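Local coordinates for protein methylmalonyl-CoA carboxyltransferase 12S subunit (Propionibacterium freudenreichii, PDB 1ON3) that transfers the carboxyl group of methylmalonyl-CoA to the biotin of the transcarboxylase 1.3S subunit, and forms the hexameric core of the complex, at residues Lys43-Leu53 with Asp241-Lys249; Val168-Cys178 with Thr189-Met200. All coordinates share one frame; numbering follows the deposited sequence.

Contact 1: residues Lys43-Leu53 with Asp241-Lys249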
# COMPACT_ATOMS: atom_id res chain seq x y z
N LYS E 43 -19.41 42.76 21.42
CA LYS E 43 -19.17 41.35 21.08
C LYS E 43 -20.46 40.55 21.12
O LYS E 43 -21.34 40.81 21.94
CB LYS E 43 -18.21 40.70 22.08
CG LYS E 43 -16.94 41.45 22.36
CD LYS E 43 -16.26 40.88 23.59
CE LYS E 43 -15.15 41.79 24.08
NZ LYS E 43 -14.65 41.37 25.41
N GLN E 44 -20.57 39.56 20.24
CA GLN E 44 -21.73 38.68 20.22
C GLN E 44 -21.45 37.58 21.26
O GLN E 44 -20.32 37.43 21.71
CB GLN E 44 -21.89 38.05 18.83
CG GLN E 44 -22.18 39.05 17.72
CD GLN E 44 -22.18 38.43 16.33
OE1 GLN E 44 -22.36 39.12 15.33
NE2 GLN E 44 -21.99 37.11 16.26
N THR E 45 -22.47 36.81 21.64
CA THR E 45 -22.27 35.71 22.59
C THR E 45 -21.79 34.50 21.81
O THR E 45 -21.81 34.49 20.58
CB THR E 45 -23.58 35.29 23.25
OG1 THR E 45 -24.46 34.79 22.24
CG2 THR E 45 -24.23 36.47 23.95
N ALA E 46 -21.36 33.46 22.52
CA ALA E 46 -20.91 32.23 21.88
C ALA E 46 -21.98 31.63 20.96
O ALA E 46 -21.67 31.18 19.86
CB ALA E 46 -20.53 31.22 22.93
N ARG E 47 -23.24 31.63 21.39
CA ARG E 47 -24.28 31.04 20.58
C ARG E 47 -24.72 31.91 19.40
O ARG E 47 -25.10 31.38 18.36
CB ARG E 47 -25.47 30.64 21.46
CG ARG E 47 -25.08 29.46 22.37
CD ARG E 47 -26.09 29.12 23.45
NE ARG E 47 -25.58 28.03 24.28
CZ ARG E 47 -25.63 26.74 23.95
NH1 ARG E 47 -26.19 26.35 22.80
NH2 ARG E 47 -25.11 25.84 24.76
N GLU E 48 -24.66 33.23 19.57
CA GLU E 48 -25.01 34.12 18.47
C GLU E 48 -23.98 33.93 17.35
O GLU E 48 -24.32 33.94 16.17
CB GLU E 48 -25.02 35.58 18.94
CG GLU E 48 -26.22 35.92 19.80
CD GLU E 48 -26.04 37.22 20.58
OE1 GLU E 48 -27.02 37.66 21.21
OE2 GLU E 48 -24.93 37.79 20.58
N ARG E 49 -22.72 33.77 17.73
CA ARG E 49 -21.65 33.59 16.75
C ARG E 49 -21.87 32.35 15.90
O ARG E 49 -21.75 32.39 14.68
CB ARG E 49 -20.29 33.52 17.47
CG ARG E 49 -19.82 34.89 17.96
CD ARG E 49 -18.68 34.81 19.00
NE ARG E 49 -18.22 36.14 19.39
CZ ARG E 49 -17.43 36.41 20.43
NH1 ARG E 49 -16.99 35.43 21.21
NH2 ARG E 49 -17.11 37.66 20.71
N LEU E 50 -22.20 31.23 16.54
CA LEU E 50 -22.45 30.01 15.79
C LEU E 50 -23.70 30.18 14.94
O LEU E 50 -23.75 29.74 13.80
CB LEU E 50 -22.61 28.82 16.74
CG LEU E 50 -21.30 28.33 17.36
CD1 LEU E 50 -21.60 27.28 18.44
CD2 LEU E 50 -20.42 27.76 16.26
N ASN E 51 -24.72 30.83 15.50
CA ASN E 51 -25.96 31.02 14.77
C ASN E 51 -25.75 31.91 13.55
O ASN E 51 -26.39 31.71 12.52
CB ASN E 51 -27.03 31.64 15.67
CG ASN E 51 -28.40 31.62 15.02
OD1 ASN E 51 -28.92 30.56 14.69
ND2 ASN E 51 -28.98 32.80 14.83
N ASN E 52 -24.84 32.88 13.66
CA ASN E 52 -24.54 33.79 12.57
C ASN E 52 -23.65 33.14 11.50
O ASN E 52 -23.79 33.41 10.31
CB ASN E 52 -23.84 35.04 13.11
CG ASN E 52 -24.81 35.97 13.83
OD1 ASN E 52 -24.40 36.85 14.59
ND2 ASN E 52 -26.09 35.77 13.59
N LEU E 53 -22.73 32.29 11.94
CA LEU E 53 -21.81 31.63 11.02
C LEU E 53 -22.44 30.47 10.24
O LEU E 53 -22.23 30.34 9.04
CB LEU E 53 -20.61 31.09 11.80
CG LEU E 53 -19.60 30.27 10.96
CD1 LEU E 53 -18.72 31.22 10.13
CD2 LEU E 53 -18.73 29.44 11.89
N ASP E 241 -17.43 41.12 15.23
CA ASP E 241 -17.85 39.75 14.99
C ASP E 241 -18.59 39.52 13.68
O ASP E 241 -18.42 38.46 13.07
CB ASP E 241 -18.69 39.24 16.16
CG ASP E 241 -17.87 39.06 17.41
OD1 ASP E 241 -18.46 38.82 18.49
OD2 ASP E 241 -16.63 39.15 17.31
N ASP E 242 -19.42 40.46 13.24
CA ASP E 242 -20.14 40.27 11.97
C ASP E 242 -19.12 40.19 10.84
O ASP E 242 -19.26 39.39 9.91
CB ASP E 242 -21.09 41.42 11.68
CG ASP E 242 -22.35 41.37 12.53
OD1 ASP E 242 -22.79 42.46 12.96
OD2 ASP E 242 -22.92 40.27 12.74
N ALA E 243 -18.09 41.03 10.92
CA ALA E 243 -17.05 41.06 9.90
C ALA E 243 -16.20 39.79 9.92
O ALA E 243 -15.76 39.30 8.88
CB ALA E 243 -16.16 42.27 10.10
N ALA E 244 -15.96 39.26 11.12
CA ALA E 244 -15.15 38.06 11.27
C ALA E 244 -15.89 36.87 10.68
O ALA E 244 -15.27 35.99 10.06
CB ALA E 244 -14.84 37.80 12.76
N GLU E 245 -17.21 36.85 10.87
CA GLU E 245 -18.05 35.78 10.34
C GLU E 245 -18.08 35.84 8.82
O GLU E 245 -18.03 34.80 8.15
CB GLU E 245 -19.45 35.89 10.96
CG GLU E 245 -19.44 35.44 12.44
CD GLU E 245 -20.40 36.21 13.35
OE1 GLU E 245 -20.27 36.03 14.58
OE2 GLU E 245 -21.26 36.96 12.85
N LEU E 246 -18.13 37.05 8.26
CA LEU E 246 -18.13 37.18 6.80
C LEU E 246 -16.77 36.74 6.26
O LEU E 246 -16.69 36.06 5.24
CB LEU E 246 -18.41 38.63 6.37
CG LEU E 246 -19.86 39.13 6.48
CD1 LEU E 246 -19.96 40.60 6.08
CD2 LEU E 246 -20.75 38.27 5.56
N ILE E 247 -15.70 37.12 6.94
CA ILE E 247 -14.37 36.72 6.48
C ILE E 247 -14.22 35.21 6.56
O ILE E 247 -13.70 34.58 5.63
CB ILE E 247 -13.25 37.41 7.32
CG1 ILE E 247 -13.23 38.92 7.03
CG2 ILE E 247 -11.89 36.79 6.98
CD1 ILE E 247 -12.38 39.73 8.02
N ALA E 248 -14.68 34.61 7.65
CA ALA E 248 -14.58 33.16 7.80
C ALA E 248 -15.28 32.42 6.66
O ALA E 248 -14.77 31.42 6.17
CB ALA E 248 -15.19 32.71 9.15
N LYS E 249 -16.45 32.90 6.25
CA LYS E 249 -17.20 32.27 5.16
C LYS E 249 -16.49 32.46 3.83
O LYS E 249 -16.40 31.53 3.04
CB LYS E 249 -18.62 32.85 5.07
CG LYS E 249 -19.47 32.62 6.31
CD LYS E 249 -20.89 33.18 6.13
CE LYS E 249 -21.70 33.02 7.40
NZ LYS E 249 -23.09 33.59 7.30
O HOH W 1 -23.07 42.05 16.14
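Asp241 puts a single carboxylate oxygen, OD1, against three donors of 43-53. Gln44 N reaches it at 2.8 Å in a nearly straight bond (169°), while Arg49 comes side-on: its NE bonds to OD1 at 2.8 Å from above the carboxylate plane, and NH2 meets the same atom on the syn side, also at 2.8 Å. OD1 lies in the guanidinium plane, and Gln44 O lies above one face of the guanidinium, offset toward its rim. The third nitrogen, Arg49 NH1, is held by Asp138, so the head group is fixed from two directions. With CG anti to its carbonyl carbon (chi1 -64°) and the chain extended, Gln44 runs alongside Asp241 in the opposite direction and brings NE2 to 2.6 Å from Glu245 OE1, a weak, bent bond. Gln44 OE1 lies near the carboxylate of Asp242; a water donates to this OE1 and to Asp242 OD1, linking the two acceptors. Farther along, Lys249 NZ bonds to Asn52 O at 3.1 Å, and Leu53 CD1 rests on Ala248 CB. The axes of helix segments 46-53 and 241-249 approach to 10.0 Å and cross at -40°. The former begins with a classic capping box, Thr45 OG1 accepting from Glu48 N and Glu48 OE2 from Thr45 N.

Contact 2: residues Val168-Cys178 with Thr189-Met200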
# COMPACT_ATOMS: atom_id res chain seq x y z
N VAL E 168 -7.80 18.41 7.56
CA VAL E 168 -9.02 19.20 7.39
C VAL E 168 -8.63 20.64 7.72
O VAL E 168 -7.80 20.87 8.59
CB VAL E 168 -10.19 18.74 8.31
CG1 VAL E 168 -10.62 17.33 7.94
CG2 VAL E 168 -9.79 18.83 9.78
N PRO E 169 -9.21 21.64 7.02
CA PRO E 169 -8.86 23.03 7.29
C PRO E 169 -9.30 23.43 8.69
O PRO E 169 -10.36 23.01 9.15
CB PRO E 169 -9.62 23.81 6.22
CG PRO E 169 -9.92 22.79 5.16
CD PRO E 169 -10.23 21.56 5.96
N GLN E 170 -8.48 24.24 9.37
CA GLN E 170 -8.78 24.71 10.72
C GLN E 170 -8.69 26.23 10.75
O GLN E 170 -7.64 26.80 10.43
CB GLN E 170 -7.78 24.13 11.73
CG GLN E 170 -7.72 22.62 11.81
CD GLN E 170 -6.68 22.16 12.80
OE1 GLN E 170 -6.94 22.14 14.01
NE2 GLN E 170 -5.50 21.80 12.30
N ILE E 171 -9.80 26.86 11.11
CA ILE E 171 -9.91 28.32 11.16
C ILE E 171 -10.19 28.79 12.59
O ILE E 171 -11.15 28.36 13.24
CB ILE E 171 -11.06 28.79 10.23
CG1 ILE E 171 -10.72 28.40 8.78
CG2 ILE E 171 -11.26 30.31 10.33
CD1 ILE E 171 -11.89 28.58 7.79
N ALA E 172 -9.35 29.69 13.09
CA ALA E 172 -9.54 30.22 14.42
C ALA E 172 -10.03 31.65 14.33
O ALA E 172 -9.53 32.44 13.52
CB ALA E 172 -8.23 30.17 15.18
N ILE E 173 -11.01 31.99 15.15
CA ILE E 173 -11.52 33.36 15.20
C ILE E 173 -11.37 33.83 16.64
O ILE E 173 -12.04 33.30 17.53
CB ILE E 173 -13.02 33.46 14.80
CG1 ILE E 173 -13.24 32.90 13.39
CG2 ILE E 173 -13.46 34.92 14.81
CD1 ILE E 173 -13.82 31.49 13.39
N ILE E 174 -10.47 34.78 16.88
CA ILE E 174 -10.26 35.32 18.22
C ILE E 174 -11.21 36.50 18.33
O ILE E 174 -11.04 37.50 17.62
CB ILE E 174 -8.82 35.85 18.44
CG1 ILE E 174 -7.79 34.96 17.74
CG2 ILE E 174 -8.55 35.94 19.95
CD1 ILE E 174 -7.74 33.56 18.22
N ALA E 175 -12.19 36.39 19.21
CA ALA E 175 -13.20 37.43 19.35
C ALA E 175 -13.34 37.98 20.77
O ALA E 175 -14.38 38.54 21.13
CB ALA E 175 -14.55 36.89 18.86
N GLY E 176 -12.29 37.80 21.55
CA GLY E 176 -12.25 38.28 22.91
C GLY E 176 -10.84 38.02 23.40
O GLY E 176 -9.91 37.95 22.59
N PRO E 177 -10.64 37.89 24.72
CA PRO E 177 -9.28 37.63 25.21
C PRO E 177 -8.85 36.22 24.83
O PRO E 177 -9.67 35.35 24.54
CB PRO E 177 -9.42 37.76 26.73
CG PRO E 177 -10.57 38.67 26.90
CD PRO E 177 -11.54 38.22 25.84
N CYS E 178 -7.54 36.03 24.84
CA CYS E 178 -6.88 34.75 24.57
C CYS E 178 -5.60 34.94 25.36
O CYS E 178 -4.52 35.19 24.80
CB CYS E 178 -6.59 34.56 23.08
SG CYS E 178 -6.09 32.84 22.70
N THR E 189 -3.61 26.20 14.17
CA THR E 189 -4.69 26.05 13.18
C THR E 189 -4.10 26.65 11.91
O THR E 189 -2.93 27.05 11.90
CB THR E 189 -5.98 26.83 13.55
OG1 THR E 189 -5.72 28.24 13.56
CG2 THR E 189 -6.52 26.37 14.94
N ASP E 190 -4.87 26.75 10.84
CA ASP E 190 -4.29 27.31 9.61
C ASP E 190 -4.40 28.82 9.45
O ASP E 190 -3.45 29.46 8.98
CB ASP E 190 -4.90 26.64 8.40
CG ASP E 190 -4.69 25.15 8.42
OD1 ASP E 190 -5.69 24.41 8.39
OD2 ASP E 190 -3.52 24.71 8.48
N PHE E 191 -5.55 29.38 9.82
CA PHE E 191 -5.78 30.81 9.71
C PHE E 191 -6.37 31.41 10.96
O PHE E 191 -7.29 30.85 11.54
CB PHE E 191 -6.73 31.13 8.56
CG PHE E 191 -6.23 30.70 7.23
CD1 PHE E 191 -6.57 29.45 6.70
CD2 PHE E 191 -5.36 31.51 6.52
CE1 PHE E 191 -6.05 29.02 5.47
CE2 PHE E 191 -4.83 31.09 5.30
CZ PHE E 191 -5.18 29.84 4.78
N ILE E 192 -5.82 32.55 11.37
CA ILE E 192 -6.36 33.26 12.53
C ILE E 192 -7.03 34.56 12.10
O ILE E 192 -6.39 35.39 11.46
CB ILE E 192 -5.27 33.64 13.56
CG1 ILE E 192 -4.61 32.37 14.12
CG2 ILE E 192 -5.90 34.46 14.68
CD1 ILE E 192 -3.41 32.68 15.03
N ILE E 193 -8.32 34.70 12.43
CA ILE E 193 -9.08 35.92 12.14
C ILE E 193 -9.25 36.53 13.52
O ILE E 193 -9.78 35.87 14.42
CB ILE E 193 -10.49 35.63 11.58
CG1 ILE E 193 -10.38 34.93 10.23
CG2 ILE E 193 -11.26 36.94 11.41
CD1 ILE E 193 -11.67 34.22 9.84
N MET E 194 -8.82 37.77 13.69
CA MET E 194 -8.88 38.45 14.98
C MET E 194 -9.68 39.74 14.89
O MET E 194 -9.41 40.57 14.03
CB MET E 194 -7.45 38.74 15.42
CG MET E 194 -7.24 38.93 16.88
SD MET E 194 -5.49 38.96 17.31
CE MET E 194 -5.66 39.79 18.90
N THR E 195 -10.66 39.93 15.78
CA THR E 195 -11.46 41.15 15.76
C THR E 195 -10.74 42.26 16.52
O THR E 195 -9.78 42.00 17.26
CB THR E 195 -12.83 40.97 16.42
OG1 THR E 195 -12.65 40.87 17.84
CG2 THR E 195 -13.53 39.72 15.89
N LYS E 196 -11.20 43.50 16.35
CA LYS E 196 -10.57 44.62 17.04
C LYS E 196 -10.92 44.69 18.52
O LYS E 196 -10.43 45.54 19.26
CB LYS E 196 -10.88 45.94 16.31
CG LYS E 196 -10.10 46.04 15.01
CD LYS E 196 -10.26 47.36 14.30
CE LYS E 196 -9.29 47.42 13.12
NZ LYS E 196 -9.37 48.69 12.35
N LYS E 197 -11.76 43.77 18.98
CA LYS E 197 -12.12 43.73 20.39
C LYS E 197 -11.30 42.64 21.08
O LYS E 197 -11.29 42.54 22.30
CB LYS E 197 -13.62 43.42 20.55
CG LYS E 197 -14.54 44.55 20.10
CD LYS E 197 -14.33 45.80 20.96
CE LYS E 197 -15.39 46.85 20.65
NZ LYS E 197 -15.43 47.18 19.19
N ALA E 198 -10.59 41.85 20.29
CA ALA E 198 -9.79 40.75 20.83
C ALA E 198 -8.37 41.12 21.22
O ALA E 198 -7.84 42.14 20.80
CB ALA E 198 -9.76 39.59 19.83
N HIS E 199 -7.78 40.27 22.06
CA HIS E 199 -6.40 40.43 22.50
C HIS E 199 -5.81 39.04 22.66
O HIS E 199 -6.50 38.10 23.08
CB HIS E 199 -6.30 41.24 23.80
CG HIS E 199 -6.78 42.65 23.66
ND1 HIS E 199 -8.10 43.01 23.84
CD2 HIS E 199 -6.14 43.77 23.25
CE1 HIS E 199 -8.25 44.29 23.55
NE2 HIS E 199 -7.07 44.78 23.19
N MET E 200 -4.54 38.90 22.32
CA MET E 200 -3.87 37.61 22.39
C MET E 200 -2.41 37.84 22.79
O MET E 200 -1.78 38.78 22.31
CB MET E 200 -3.95 36.94 21.01
CG MET E 200 -3.25 35.61 20.88
SD MET E 200 -3.84 34.74 19.38
CE MET E 200 -2.97 35.63 18.07
O HOH W 2 -5.27 21.85 9.03
O HOH W 3 -15.11 40.32 19.03
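The Asp190 carboxylate is met at OD1 by Gln170 N (3.0 Å), on the anti side and 22° out of its plane, while its other oxygen, OD2, bonds to Asn520 of a second subunit. The next flat group, the Phe191 ring, makes edge-to-face contacts with His235 and Phe356. Phe191 begins, and Asp190 immediately precedes, the second strand of a beta-alpha-beta crossover in a ClpP/crotonase-type fold: strands 170-175 and 191-195 are parallel neighbours joined through helix 184-188. Asp190 CG stands anti to the carbonyl carbon (chi1 -58°), which lets OD1 turn back to Gln170 N while Asp190 N donates to Gln170 O at 2.8 Å. With an alanine in place of Asp190, Gln170 N would probably lose its acceptor and Asn520 of the second subunit its mate.

From there the strand ladder is regular, beginning with Ala172 N to Phe191 O at 2.8 Å. On one face, Ile193 CD1 touches both Ile171 CG2 (4.0 Å) and Ile173 CG1. On the other, Ile192 points its CG2 branch at Ile174 CG1 (3.6 Å), and Met194 CG packs on Ile174 CB at 3.8 Å. At Gly176 the chain turns a corner, leading to Pro177, which touches methylmalonyl-CoA. His199 N bonds to Gly176 O at 3.2 Å, but from 53° out of the carbonyl plane. Within 189-200, Thr195 OG1 accepts from Lys197 N at 3.2 Å, closing an ST turn.

The centres of the two contacts lie about 12 Å apart in the N-terminal half of the chain. In sequence, 43-53 comes first, then the strand pair of contact 2, then 241-249, so contact 1 brings together the ends of a long excursion that includes contact 2. Helix 241-253 follows the outermost strand 236-238 and packs against the seven-stranded sheet: Ala248 CA lies 3.7 Å from Ile193 CD1, and the Asp241 carboxylate touches Ala175 and Thr195. Arg49 NH2 also makes a weak hydrogen bond to Ala175 O. The helix pair thus lies against strands whose continuation, past the corner, reaches the methylmalonyl-CoA pocket at Pro177.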